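Local coordinates for protein ElaA (Pseudomonas aeruginosa, PDB 1XEB) that probably acts as an N-acetyltransferase of the GNAT superfamily, transferring an acyl group from acyl-CoA to an amine whose identity is not established, at residues Q33-Q38 against L138-P143; Y37-G42 against I78-S83; D48-M53 against R106-T111; L92-M97 against Q122-R127. One frame throughout, in Å; residues are numbered along the deposited sequence.

All four contacts lie within one GNAT-type chain; interactions 1, 2 and 3 reach the same mixed sheet, while interaction 4 joins two helices. Interactions 1 and 2 start from the same loop after helix 15-32, sharing Tyr-37 and Gln-38, with centres about 11 Å apart. Along the chain, interaction 2 closes before interaction 4 opens, interaction 3 alternates with both, and interactions 3 and 4 are nested within the span of interaction 1. Interactions 3 and 4 both use helix 92-108, their centres about 17 Å apart. Leu-96 touches both Leu-52 and Val-82, so packing of this helix on the sheet joins interactions 2, 3 and 4. Together the contacts tie loop and helix to the GNAT core.

Interaction 1 of 4, residues Q33-Q38 against L138-P143; sequences QKCPYQ and LEDDIP
The loop at 33-38 meets the segment 138-143 at one point, where Cys-35 and Asp-140 bring their CA atoms to 6.8 Å. One side is a helix end, the other a turn: a Schellman motif closes helix 15-32, with Lys-34 at positive phi, and a type I' turn from Glu-139 to Ile-142 joins strands 137-139 and 142-149 as a beta hairpin of the GNAT-type domain. Aspartate suits both central places of that turn, Asp-140 and Asp-141, tolerating positive phi better than most non-glycine residues. The hairpin is locked by the paired backbone bonds of Glu-139 and Ile-142, while the Glu-139 carboxylate is held by Ser-116.

Cys-35 and Asp-140 do nearly all the touching, each directed toward the other. In both, the first side-chain atom beyond CB is anti to the backbone N (chi1 -174° for Cys-35, 176° for Asp-140), which brings thiol and carboxylate together. A small, compact side chain such as cysteine fits this shallow surface contact, which is van der Waals in character. Cys-35 SG rests 3.4 Å from Asp-140 CG and 3.5 Å from Asp-140 CB, while Cys-35 CB lies 3.6 Å from Asp-140 OD1.

Interaction 2 of 4, residues Y37-G42 against I78-S83; sequences YQEVDG and IGRVVS
Arg-80 NE reaches Glu-39 OE2 in a salt bridge that is very short in the model at 2.5 Å, and Arg-80 NH1 donates to the backbone Glu-39 O at 3.2 Å, with an N-H...O angle of 158°. Carboxylate and guanidinium planes stand 83° apart, so the pair is not the flat, two-pronged kind. Asp-41 completes the salt-bridge network: its OD1 is 3.5 Å from Arg-80 NH1, well out of the guanidinium plane, and acts by charge alone, while its OD2 pairs with Arg-65. Glu-39 OE2 is shared with Arg-25; Glu-39 and Asp-41 together probably offset the charge of the three arginines.

Tyr-37 OH lies 3.0 Å above the Arg-80 guanidinium plane, offset toward the rim, at angles too poor for a hydrogen bond. Tyrosine suits this place, its hydroxyl also donating to Glu-39 OE1. Arginine, bent at chi2 (-66°), is long enough to tie strand 76-83 to the loop, with its inverse gamma turns at Gln-38 and Val-40. Its positive phi falls where the central GNAT strand commonly carries a beta bulge. Phe-29 of helix 15-32 packs on Tyr-37, Glu-39 and Arg-80, while Tyr-63 and Arg-65 of strand 59-67 border Arg-80.

Interaction 3 of 4, residues D48-M53 against R106-T111; sequences DTHHLM and RLWLDT
The His-50 ring carries Leu-107 CD1 on one face, the methyl lying 3.4 Å from the ring centroid and only 4° off its normal, a textbook CH-pi contact. At the edge of the same ring, ND1 donates to Asp-48 O at 2.6 Å, which fixes the rotation of the imidazole so that its face meets the leucine. Trp-108 has Leu-107 CB over one face, toward the rim, and Asp-48 O near its plane at the edge, 3.8 Å from Trp-108 CZ2. The His-50 ring and the six-membered ring of Trp-108 stand almost perpendicular, planes at 88°, in an oblique pairing.

Leucine suits its place because CD1 seats over the ring centre, with CD2 beside NE2, while its CB covers the indole. Tryptophan supplies both a broad apolar surface and an N-H: a water receives Trp-108 NE1 at 3.1 Å and donates to Asp-48 OD2. His-9 of strand 4-9 takes the other carboxylate oxygen, Asp-48 OD1, and the His-9 ring also meets that of His-50.

From Trp-108 to Thr-111 a type II turn leads on to strand 113-118, completing a beta-alpha-beta crossover from strand 76-83. The contact is therefore the packing of this crossover helix's C-terminal part against strand 50-56, as in the GNAT fold.

Interaction 4 of 4, residues L92-M97 against Q122-R127; sequences LGHQLM and QAYYGR
Tyr-124 sends its hydroxyl across to the first turn of helix 92-108, where it lies over one face of the His-94 imidazole, toward the rim and 3.6 Å from both His-94 ND1 and His-94 CE1. Tyr-124 CE2 comes to 3.7 Å from His-94 CE1. The two ring planes are 22° apart but slid well past each other, so they barely overlap. The same hydroxyl touches the backbone of Gly-93 at its C atom, again at 3.6 Å. Having no side chain, Gly-93 lets the tyrosine oxygen reach its backbone. A water bridges weakly between His-94 N and Tyr-124 OH.

One turn further on, Met-97, modelled as selenomethionine, lays SE near the plane of the Tyr-125 ring, at its edge, 4.2 Å from Tyr-125 CE1. Methionine's long unbranched chain suits helices whose axes approach to 12.8 Å and cross at -47°.

In the next shell, Tyr-128 OH is hydrogen-bonded to His-94 ND1, which restrains the rotation of the imidazole whose face meets Tyr-124 OH. Tyr-124 projects because its ring is anti to the backbone N (chi1 177°), while its own CD1 covers a face of the Tyr-125 ring. Met-147 of strand 142-149 also packs on Tyr-125.

Gly-91 and Gly-93 fit the glycine positions of the GNAT motif Q/R-x-x-G-x-G/A, whose backbone amides bind the cofactor pyrophosphate in relatives. There acyl-CoA enters the splay between the strands equivalent to 76-83 and 113-118, its pyrophosphate at the start of the helix equivalent to 92-108; a similar site is probable here.

Interaction 1 of 4, residues Q33-Q38 against L138-P143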
loop_
_atom_site.group_PDB
_atom_site.type_symbol
_atom_site.label_atom_id
_atom_site.label_comp_id
_atom_site.label_asym_id
_atom_site.label_seq_id
_atom_site.Cartn_x
_atom_site.Cartn_y
_atom_site.Cartn_z
ATOM N N GLN A 33 5.035 13.971 -6.441
ATOM C CA GLN A 33 6.132 13.903 -5.483
ATOM C C GLN A 33 7.500 14.086 -6.151
ATOM O O GLN A 33 8.542 13.944 -5.513
ATOM C CB GLN A 33 6.066 12.588 -4.681
ATOM C CG GLN A 33 4.904 12.568 -3.657
ATOM C CD GLN A 33 4.872 11.313 -2.808
ATOM O OE1 GLN A 33 5.662 10.394 -3.019
ATOM N NE2 GLN A 33 3.953 11.264 -1.845
ATOM N N LYS A 34 7.473 14.409 -7.440
ATOM C CA LYS A 34 8.674 14.666 -8.233
ATOM C C LYS A 34 9.794 13.679 -7.964
ATOM O O LYS A 34 10.923 14.056 -7.621
ATOM C CB LYS A 34 9.133 16.102 -7.976
ATOM C CG LYS A 34 8.048 17.116 -8.362
ATOM C CD LYS A 34 8.270 18.489 -7.743
ATOM C CE LYS A 34 7.151 19.445 -8.148
ATOM N NZ LYS A 34 6.622 20.233 -6.998
ATOM N N CYS A 35 9.473 12.412 -8.157
ATOM C CA CYS A 35 10.408 11.337 -7.906
ATOM C C CYS A 35 10.492 10.416 -9.123
ATOM O O CYS A 35 9.650 9.555 -9.319
ATOM C CB CYS A 35 9.937 10.567 -6.671
ATOM S SG CYS A 35 11.075 9.305 -6.110
ATOM N N PRO A 36 11.519 10.599 -9.961
ATOM C CA PRO A 36 11.675 9.768 -11.152
ATOM C C PRO A 36 12.301 8.428 -10.827
ATOM O O PRO A 36 13.460 8.164 -11.195
ATOM C CB PRO A 36 12.557 10.625 -12.045
ATOM C CG PRO A 36 13.488 11.260 -11.050
ATOM C CD PRO A 36 12.553 11.655 -9.917
ATOM N N TYR A 37 11.527 7.592 -10.135
ATOM C CA TYR A 37 11.982 6.272 -9.743
ATOM C C TYR A 37 11.156 5.234 -10.498
ATOM O O TYR A 37 10.185 5.579 -11.168
ATOM C CB TYR A 37 11.849 6.087 -8.230
ATOM C CG TYR A 37 10.495 5.601 -7.748
ATOM C CD1 TYR A 37 9.334 6.339 -7.975
ATOM C CD2 TYR A 37 10.384 4.403 -7.049
ATOM C CE1 TYR A 37 8.087 5.887 -7.509
ATOM C CE2 TYR A 37 9.158 3.946 -6.581
ATOM C CZ TYR A 37 8.014 4.686 -6.809
ATOM O OH TYR A 37 6.815 4.214 -6.329
ATOM N N GLN A 38 11.553 3.971 -10.382
ATOM C CA GLN A 38 10.900 2.874 -11.087
ATOM C C GLN A 38 9.657 2.357 -10.401
ATOM O O GLN A 38 9.701 1.375 -9.667
ATOM C CB GLN A 38 11.893 1.721 -11.293
ATOM C CG GLN A 38 11.272 0.456 -11.870
ATOM C CD GLN A 38 10.470 0.721 -13.146
ATOM O OE1 GLN A 38 9.371 1.319 -13.116
ATOM N NE2 GLN A 38 11.021 0.284 -14.279
ATOM N N LEU A 138 17.015 6.432 3.981
ATOM C CA LEU A 138 16.476 7.317 2.955
ATOM C C LEU A 138 15.796 6.655 1.766
ATOM O O LEU A 138 16.186 5.586 1.309
ATOM C CB LEU A 138 17.568 8.260 2.427
ATOM C CG LEU A 138 18.150 9.306 3.383
ATOM C CD1 LEU A 138 17.015 10.143 3.964
ATOM C CD2 LEU A 138 18.934 8.625 4.498
ATOM N N GLU A 139 14.761 7.332 1.286
ATOM C CA GLU A 139 13.977 6.933 0.122
ATOM C C GLU A 139 13.738 8.278 -0.583
ATOM O O GLU A 139 13.078 9.154 -0.030
ATOM C CB GLU A 139 12.643 6.291 0.549
ATOM C CG GLU A 139 12.639 4.752 0.571
ATOM C CD GLU A 139 11.271 4.148 0.920
ATOM O OE1 GLU A 139 10.231 4.660 0.445
ATOM O OE2 GLU A 139 11.235 3.141 1.663
ATOM N N ASP A 140 14.294 8.448 -1.782
ATOM C CA ASP A 140 14.169 9.708 -2.523
ATOM C C ASP A 140 14.525 10.832 -1.560
ATOM O O ASP A 140 13.869 11.871 -1.519
ATOM C CB ASP A 140 12.741 9.918 -3.049
ATOM C CG ASP A 140 12.559 11.277 -3.752
ATOM O OD1 ASP A 140 11.447 11.845 -3.669
ATOM O OD2 ASP A 140 13.515 11.777 -4.390
ATOM N N ASP A 141 15.562 10.605 -0.767
ATOM C CA ASP A 141 16.012 11.593 0.202
ATOM C C ASP A 141 14.958 11.934 1.260
ATOM O O ASP A 141 15.070 12.956 1.944
ATOM C CB ASP A 141 16.465 12.878 -0.507
ATOM C CG ASP A 141 17.800 13.395 0.021
ATOM O OD1 ASP A 141 18.828 12.713 -0.215
ATOM O OD2 ASP A 141 17.822 14.470 0.675
ATOM N N ILE A 142 13.939 11.088 1.393
ATOM C CA ILE A 142 12.902 11.297 2.398
ATOM C C ILE A 142 13.120 10.262 3.491
ATOM O O ILE A 142 13.181 9.065 3.219
ATOM C CB ILE A 142 11.493 11.066 1.844
ATOM C CG1 ILE A 142 11.160 12.086 0.751
ATOM C CG2 ILE A 142 10.492 11.160 2.989
ATOM C CD1 ILE A 142 10.707 13.444 1.284
ATOM N N PRO A 143 13.238 10.706 4.746
ATOM C CA PRO A 143 13.449 9.717 5.809
ATOM C C PRO A 143 12.272 8.778 6.053
ATOM O O PRO A 143 11.131 9.208 6.200
ATOM C CB PRO A 143 13.805 10.574 7.024
ATOM C CG PRO A 143 13.220 11.918 6.703
ATOM C CD PRO A 143 13.469 12.074 5.235
#

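Interaction 2 of 4, residues Y37-G42 against I78-S83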
loop_
_atom_site.group_PDB
_atom_site.type_symbol
_atom_site.label_atom_id
_atom_site.label_comp_id
_atom_site.label_asym_id
_atom_site.label_seq_id
_atom_site.Cartn_x
_atom_site.Cartn_y
_atom_site.Cartn_z
ATOM N N TYR A 37 11.527 7.592 -10.135
ATOM C CA TYR A 37 11.982 6.272 -9.743
ATOM C C TYR A 37 11.156 5.234 -10.498
ATOM O O TYR A 37 10.185 5.579 -11.168
ATOM C CB TYR A 37 11.849 6.087 -8.230
ATOM C CG TYR A 37 10.495 5.601 -7.748
ATOM C CD1 TYR A 37 9.334 6.339 -7.975
ATOM C CD2 TYR A 37 10.384 4.403 -7.049
ATOM C CE1 TYR A 37 8.087 5.887 -7.509
ATOM C CE2 TYR A 37 9.158 3.946 -6.581
ATOM C CZ TYR A 37 8.014 4.686 -6.809
ATOM O OH TYR A 37 6.815 4.214 -6.329
ATOM N N GLN A 38 11.553 3.971 -10.382
ATOM C CA GLN A 38 10.900 2.874 -11.087
ATOM C C GLN A 38 9.657 2.357 -10.401
ATOM O O GLN A 38 9.701 1.375 -9.667
ATOM C CB GLN A 38 11.893 1.721 -11.293
ATOM C CG GLN A 38 11.272 0.456 -11.870
ATOM C CD GLN A 38 10.470 0.721 -13.146
ATOM O OE1 GLN A 38 9.371 1.319 -13.116
ATOM N NE2 GLN A 38 11.021 0.284 -14.279
ATOM N N GLU A 39 8.540 3.018 -10.676
ATOM C CA GLU A 39 7.255 2.666 -10.103
ATOM C C GLU A 39 6.838 1.234 -10.429
ATOM O O GLU A 39 6.278 0.544 -9.581
ATOM C CB GLU A 39 6.198 3.647 -10.618
ATOM C CG GLU A 39 4.799 3.476 -10.041
ATOM C CD GLU A 39 4.768 3.644 -8.537
ATOM O OE1 GLU A 39 5.218 4.706 -8.063
ATOM O OE2 GLU A 39 4.295 2.720 -7.836
ATOM N N VAL A 40 7.086 0.796 -11.660
ATOM C CA VAL A 40 6.716 -0.555 -12.091
ATOM C C VAL A 40 7.872 -1.443 -11.665
ATOM O O VAL A 40 8.706 -1.836 -12.478
ATOM C CB VAL A 40 6.559 -0.595 -13.617
ATOM C CG1 VAL A 40 5.948 -1.913 -14.053
ATOM C CG2 VAL A 40 5.731 0.592 -14.065
ATOM N N ASP A 41 7.893 -1.764 -10.376
ATOM C CA ASP A 41 8.983 -2.516 -9.774
ATOM C C ASP A 41 9.019 -4.034 -9.842
ATOM O O ASP A 41 9.828 -4.646 -9.154
ATOM C CB ASP A 41 9.151 -2.072 -8.307
ATOM C CG ASP A 41 8.011 -2.545 -7.397
ATOM O OD1 ASP A 41 8.141 -2.394 -6.163
ATOM O OD2 ASP A 41 6.993 -3.065 -7.891
ATOM N N GLY A 42 8.162 -4.654 -10.643
ATOM C CA GLY A 42 8.192 -6.109 -10.738
ATOM C C GLY A 42 7.569 -6.935 -9.614
ATOM O O GLY A 42 7.540 -8.166 -9.699
ATOM N N ILE A 78 2.940 -4.310 3.300
ATOM C CA ILE A 78 1.960 -3.325 2.839
ATOM C C ILE A 78 2.757 -2.169 2.238
ATOM O O ILE A 78 3.687 -1.684 2.855
ATOM C CB ILE A 78 1.114 -2.820 4.027
ATOM C CG1 ILE A 78 -0.013 -3.792 4.308
ATOM C CG2 ILE A 78 0.571 -1.440 3.755
ATOM C CD1 ILE A 78 -0.728 -3.482 5.597
ATOM N N GLY A 79 2.398 -1.731 1.037
ATOM C CA GLY A 79 3.122 -0.644 0.413
ATOM C C GLY A 79 2.297 0.054 -0.649
ATOM O O GLY A 79 1.131 -0.290 -0.861
ATOM N N ARG A 80 2.913 1.023 -1.324
ATOM C CA ARG A 80 2.260 1.803 -2.367
ATOM C C ARG A 80 0.902 2.347 -1.895
ATOM O O ARG A 80 -0.081 2.351 -2.645
ATOM C CB ARG A 80 2.096 0.946 -3.617
ATOM C CG ARG A 80 3.409 0.578 -4.287
ATOM C CD ARG A 80 4.072 1.818 -4.840
ATOM N NE ARG A 80 5.116 1.544 -5.832
ATOM C CZ ARG A 80 6.347 1.141 -5.553
ATOM N NH1 ARG A 80 7.214 0.929 -6.539
ATOM N NH2 ARG A 80 6.716 0.950 -4.295
ATOM N N VAL A 81 0.860 2.789 -0.639
ATOM C CA VAL A 81 -0.357 3.334 -0.047
ATOM C C VAL A 81 -0.578 4.706 -0.669
ATOM O O VAL A 81 0.263 5.602 -0.542
ATOM C CB VAL A 81 -0.234 3.451 1.495
ATOM C CG1 VAL A 81 -1.445 4.188 2.060
ATOM C CG2 VAL A 81 -0.143 2.058 2.114
ATOM N N VAL A 82 -1.709 4.863 -1.351
ATOM C CA VAL A 82 -1.989 6.111 -2.049
ATOM C C VAL A 82 -3.477 6.437 -2.135
ATOM O O VAL A 82 -4.336 5.558 -2.131
ATOM C CB VAL A 82 -1.395 6.054 -3.498
ATOM C CG1 VAL A 82 -2.135 5.012 -4.333
ATOM C CG2 VAL A 82 -1.481 7.401 -4.171
ATOM N N SER A 83 -3.772 7.721 -2.222
ATOM C CA SER A 83 -5.145 8.159 -2.339
ATOM C C SER A 83 -5.084 9.344 -3.281
ATOM O O SER A 83 -4.164 10.149 -3.196
ATOM C CB SER A 83 -5.688 8.581 -0.969
ATOM O OG SER A 83 -5.131 9.822 -0.566
#

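Interaction 3 of 4, residues D48-M53 against R106-T111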
loop_
_atom_site.group_PDB
_atom_site.type_symbol
_atom_site.label_atom_id
_atom_site.label_comp_id
_atom_site.label_asym_id
_atom_site.label_seq_id
_atom_site.Cartn_x
_atom_site.Cartn_y
_atom_site.Cartn_z
ATOM N N ASP A 48 1.566 -14.142 -4.599
ATOM C CA ASP A 48 0.193 -13.827 -4.253
ATOM C C ASP A 48 -0.017 -12.335 -3.959
ATOM O O ASP A 48 -0.881 -11.957 -3.162
ATOM C CB ASP A 48 -0.272 -14.674 -3.060
ATOM C CG ASP A 48 -0.461 -16.152 -3.420
ATOM O OD1 ASP A 48 -1.127 -16.455 -4.440
ATOM O OD2 ASP A 48 0.049 -17.008 -2.669
ATOM N N THR A 49 0.761 -11.479 -4.601
ATOM C CA THR A 49 0.573 -10.063 -4.367
ATOM C C THR A 49 -0.897 -9.677 -4.587
ATOM O O THR A 49 -1.490 -9.995 -5.633
ATOM C CB THR A 49 1.412 -9.232 -5.312
ATOM O OG1 THR A 49 2.791 -9.521 -5.103
ATOM C CG2 THR A 49 1.164 -7.769 -5.070
ATOM N N HIS A 50 -1.499 -9.009 -3.607
ATOM C CA HIS A 50 -2.879 -8.577 -3.783
ATOM C C HIS A 50 -2.944 -7.078 -4.029
ATOM O O HIS A 50 -1.974 -6.358 -3.784
ATOM C CB HIS A 50 -3.744 -8.967 -2.576
ATOM C CG HIS A 50 -4.254 -10.372 -2.640
ATOM N ND1 HIS A 50 -3.419 -11.465 -2.644
ATOM C CD2 HIS A 50 -5.512 -10.863 -2.750
ATOM C CE1 HIS A 50 -4.138 -12.569 -2.754
ATOM N NE2 HIS A 50 -5.411 -12.230 -2.821
ATOM N N HIS A 51 -4.086 -6.621 -4.536
ATOM C CA HIS A 51 -4.281 -5.211 -4.822
ATOM C C HIS A 51 -5.630 -4.725 -4.278
ATOM O O HIS A 51 -6.698 -5.157 -4.733
ATOM C CB HIS A 51 -4.186 -4.985 -6.335
ATOM C CG HIS A 51 -2.888 -5.446 -6.927
ATOM N ND1 HIS A 51 -1.810 -4.604 -7.116
ATOM C CD2 HIS A 51 -2.472 -6.680 -7.306
ATOM C CE1 HIS A 51 -0.788 -5.302 -7.581
ATOM N NE2 HIS A 51 -1.164 -6.564 -7.703
ATOM N N LEU A 52 -5.569 -3.834 -3.289
ATOM C CA LEU A 52 -6.761 -3.276 -2.679
ATOM C C LEU A 52 -7.104 -1.995 -3.419
ATOM O O LEU A 52 -6.270 -1.106 -3.566
ATOM C CB LEU A 52 -6.519 -2.977 -1.200
ATOM C CG LEU A 52 -7.730 -2.375 -0.490
ATOM C CD1 LEU A 52 -8.806 -3.438 -0.357
ATOM C CD2 LEU A 52 -7.328 -1.837 0.871
HETATM N N MSE A 53 -8.337 -1.904 -3.890
HETATM C CA MSE A 53 -8.764 -0.743 -4.652
HETATM C C MSE A 53 -10.128 -0.216 -4.206
HETATM O O MSE A 53 -11.015 -0.980 -3.839
HETATM C CB MSE A 53 -8.833 -1.100 -6.141
HETATM C CG MSE A 53 -7.534 -1.602 -6.746
HETATM SE SE MSE A 53 -7.770 -2.445 -8.507
HETATM C CE MSE A 53 -7.807 -0.862 -9.580
ATOM N N ARG A 106 -7.275 -12.154 6.728
ATOM C CA ARG A 106 -8.024 -13.122 5.939
ATOM C C ARG A 106 -7.093 -14.013 5.120
ATOM O O ARG A 106 -7.232 -15.231 5.129
ATOM C CB ARG A 106 -8.974 -12.375 4.999
ATOM C CG ARG A 106 -10.052 -13.218 4.331
ATOM C CD ARG A 106 -10.851 -12.372 3.336
ATOM N NE ARG A 106 -10.239 -12.358 2.008
ATOM C CZ ARG A 106 -9.855 -11.264 1.356
ATOM N NH1 ARG A 106 -10.009 -10.055 1.900
ATOM N NH2 ARG A 106 -9.319 -11.381 0.149
ATOM N N LEU A 107 -6.131 -13.402 4.432
ATOM C CA LEU A 107 -5.195 -14.139 3.569
ATOM C C LEU A 107 -4.047 -14.862 4.266
ATOM O O LEU A 107 -3.738 -16.005 3.949
ATOM C CB LEU A 107 -4.607 -13.190 2.509
ATOM C CG LEU A 107 -5.589 -12.539 1.508
ATOM C CD1 LEU A 107 -4.883 -11.473 0.694
ATOM C CD2 LEU A 107 -6.176 -13.615 0.586
ATOM N N TRP A 108 -3.418 -14.202 5.225
ATOM C CA TRP A 108 -2.282 -14.790 5.909
ATOM C C TRP A 108 -2.433 -14.710 7.426
ATOM O O TRP A 108 -1.549 -14.210 8.134
ATOM C CB TRP A 108 -1.029 -14.060 5.443
ATOM C CG TRP A 108 -0.896 -14.046 3.937
ATOM C CD1 TRP A 108 -0.504 -15.088 3.142
ATOM C CD2 TRP A 108 -1.111 -12.930 3.055
ATOM N NE1 TRP A 108 -0.452 -14.687 1.826
ATOM C CE2 TRP A 108 -0.821 -13.371 1.745
ATOM C CE3 TRP A 108 -1.515 -11.603 3.246
ATOM C CZ2 TRP A 108 -0.923 -12.529 0.625
ATOM C CZ3 TRP A 108 -1.614 -10.760 2.133
ATOM C CH2 TRP A 108 -1.319 -11.231 0.839
ATOM N N LEU A 109 -3.566 -15.210 7.910
ATOM C CA LEU A 109 -3.884 -15.204 9.329
ATOM C C LEU A 109 -2.653 -15.348 10.216
ATOM O O LEU A 109 -1.774 -16.176 9.958
ATOM C CB LEU A 109 -4.872 -16.322 9.651
ATOM C CG LEU A 109 -5.247 -16.411 11.136
ATOM C CD1 LEU A 109 -5.975 -15.140 11.556
ATOM C CD2 LEU A 109 -6.125 -17.635 11.375
ATOM N N ASP A 110 -2.591 -14.515 11.252
ATOM C CA ASP A 110 -1.493 -14.530 12.211
ATOM C C ASP A 110 -0.103 -14.263 11.655
ATOM O O ASP A 110 0.893 -14.618 12.290
ATOM C CB ASP A 110 -1.476 -15.854 12.979
ATOM C CG ASP A 110 -2.654 -15.993 13.927
ATOM O OD1 ASP A 110 -2.822 -17.088 14.506
ATOM O OD2 ASP A 110 -3.410 -15.010 14.094
ATOM N N THR A 111 -0.022 -13.655 10.476
ATOM C CA THR A 111 1.279 -13.320 9.910
ATOM C C THR A 111 1.482 -11.837 10.181
ATOM O O THR A 111 0.632 -11.018 9.827
ATOM C CB THR A 111 1.313 -13.546 8.397
ATOM O OG1 THR A 111 0.944 -14.899 8.109
ATOM C CG2 THR A 111 2.703 -13.263 7.854
HETATM O O HOH W 1 1.319 -16.674 0.147
#

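Interaction 4 of 4, residues L92-M97 against Q122-R127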
loop_
_atom_site.group_PDB
_atom_site.type_symbol
_atom_site.label_atom_id
_atom_site.label_comp_id
_atom_site.label_asym_id
_atom_site.label_seq_id
_atom_site.Cartn_x
_atom_site.Cartn_y
_atom_site.Cartn_z
ATOM N N LEU A 92 -9.542 8.584 3.878
ATOM C CA LEU A 92 -9.386 7.381 3.064
ATOM C C LEU A 92 -8.241 6.567 3.644
ATOM O O LEU A 92 -8.251 5.334 3.599
ATOM C CB LEU A 92 -9.092 7.727 1.603
ATOM C CG LEU A 92 -10.308 7.695 0.668
ATOM C CD1 LEU A 92 -9.932 8.278 -0.689
ATOM C CD2 LEU A 92 -10.803 6.272 0.510
ATOM N N GLY A 93 -7.255 7.269 4.197
ATOM C CA GLY A 93 -6.121 6.600 4.804
ATOM C C GLY A 93 -6.552 5.576 5.845
ATOM O O GLY A 93 -6.058 4.437 5.856
ATOM N N HIS A 94 -7.470 5.965 6.728
ATOM C CA HIS A 94 -7.952 5.053 7.760
ATOM C C HIS A 94 -8.751 3.880 7.164
ATOM O O HIS A 94 -8.703 2.750 7.675
ATOM C CB HIS A 94 -8.804 5.808 8.791
ATOM C CG HIS A 94 -8.010 6.704 9.697
ATOM N ND1 HIS A 94 -6.985 6.241 10.496
ATOM C CD2 HIS A 94 -8.089 8.035 9.926
ATOM C CE1 HIS A 94 -6.465 7.248 11.174
ATOM N NE2 HIS A 94 -7.117 8.349 10.846
ATOM N N GLN A 95 -9.484 4.137 6.084
ATOM C CA GLN A 95 -10.263 3.070 5.449
ATOM C C GLN A 95 -9.339 2.056 4.766
ATOM O O GLN A 95 -9.613 0.846 4.757
ATOM C CB GLN A 95 -11.245 3.667 4.444
ATOM C CG GLN A 95 -12.211 4.663 5.072
ATOM C CD GLN A 95 -13.166 5.284 4.057
ATOM O OE1 GLN A 95 -14.015 4.598 3.469
ATOM N NE2 GLN A 95 -13.028 6.591 3.843
ATOM N N LEU A 96 -8.234 2.553 4.211
ATOM C CA LEU A 96 -7.260 1.703 3.544
ATOM C C LEU A 96 -6.607 0.799 4.581
ATOM O O LEU A 96 -6.650 -0.429 4.474
ATOM C CB LEU A 96 -6.193 2.560 2.860
ATOM C CG LEU A 96 -6.580 3.240 1.548
ATOM C CD1 LEU A 96 -5.729 4.475 1.342
ATOM C CD2 LEU A 96 -6.423 2.258 0.394
HETATM N N MSE A 97 -6.020 1.416 5.594
HETATM C CA MSE A 97 -5.358 0.672 6.649
HETATM C C MSE A 97 -6.283 -0.357 7.292
HETATM O O MSE A 97 -5.853 -1.477 7.592
HETATM C CB MSE A 97 -4.846 1.632 7.713
HETATM C CG MSE A 97 -3.568 1.153 8.399
HETATM SE SE MSE A 97 -2.106 0.889 7.136
HETATM C CE MSE A 97 -2.634 2.126 5.752
ATOM N N GLN A 122 5.303 8.401 11.960
ATOM C CA GLN A 122 5.647 7.200 12.715
ATOM C C GLN A 122 4.634 6.927 13.840
ATOM O O GLN A 122 4.376 5.769 14.177
ATOM C CB GLN A 122 7.074 7.345 13.269
ATOM C CG GLN A 122 7.640 6.119 13.957
ATOM C CD GLN A 122 9.094 6.305 14.408
ATOM O OE1 GLN A 122 9.599 5.561 15.260
ATOM N NE2 GLN A 122 9.771 7.290 13.829
ATOM N N ALA A 123 4.047 7.984 14.403
ATOM C CA ALA A 123 3.057 7.823 15.468
ATOM C C ALA A 123 1.743 7.325 14.878
ATOM O O ALA A 123 1.053 6.488 15.464
ATOM C CB ALA A 123 2.830 9.142 16.187
ATOM N N TYR A 124 1.405 7.853 13.712
ATOM C CA TYR A 124 0.184 7.487 13.012
ATOM C C TYR A 124 0.003 5.975 12.909
ATOM O O TYR A 124 -1.091 5.458 13.101
ATOM C CB TYR A 124 0.203 8.111 11.616
ATOM C CG TYR A 124 -0.976 7.754 10.757
ATOM C CD1 TYR A 124 -0.996 6.571 10.012
ATOM C CD2 TYR A 124 -2.069 8.608 10.670
ATOM C CE1 TYR A 124 -2.088 6.253 9.193
ATOM C CE2 TYR A 124 -3.158 8.298 9.862
ATOM C CZ TYR A 124 -3.158 7.124 9.127
ATOM O OH TYR A 124 -4.232 6.852 8.319
ATOM N N TYR A 125 1.084 5.271 12.599
ATOM C CA TYR A 125 1.040 3.819 12.465
ATOM C C TYR A 125 1.132 3.143 13.822
ATOM O O TYR A 125 0.557 2.082 14.033
ATOM C CB TYR A 125 2.185 3.340 11.568
ATOM C CG TYR A 125 2.049 3.805 10.145
ATOM C CD1 TYR A 125 1.125 3.221 9.284
ATOM C CD2 TYR A 125 2.809 4.865 9.670
ATOM C CE1 TYR A 125 0.962 3.685 7.990
ATOM C CE2 TYR A 125 2.650 5.339 8.385
ATOM C CZ TYR A 125 1.725 4.750 7.547
ATOM O OH TYR A 125 1.550 5.254 6.271
ATOM N N GLY A 126 1.865 3.760 14.738
ATOM C CA GLY A 126 1.999 3.181 16.056
ATOM C C GLY A 126 0.630 2.964 16.662
ATOM O O GLY A 126 0.446 2.078 17.495
ATOM N N ARG A 127 -0.337 3.776 16.240
ATOM C CA ARG A 127 -1.699 3.652 16.751
ATOM C C ARG A 127 -2.399 2.452 16.141
ATOM O O ARG A 127 -3.427 1.994 16.643
ATOM C CB ARG A 127 -2.496 4.933 16.482
ATOM C CG ARG A 127 -2.326 5.966 17.592
ATOM C CD ARG A 127 -1.962 7.327 17.044
ATOM N NE ARG A 127 -1.300 8.138 18.060
ATOM C CZ ARG A 127 -0.737 9.319 17.820
ATOM N NH1 ARG A 127 -0.755 9.825 16.590
ATOM N NH2 ARG A 127 -0.159 9.992 18.806
HETATM O O HOH W 2 -6.584 9.097 7.098
#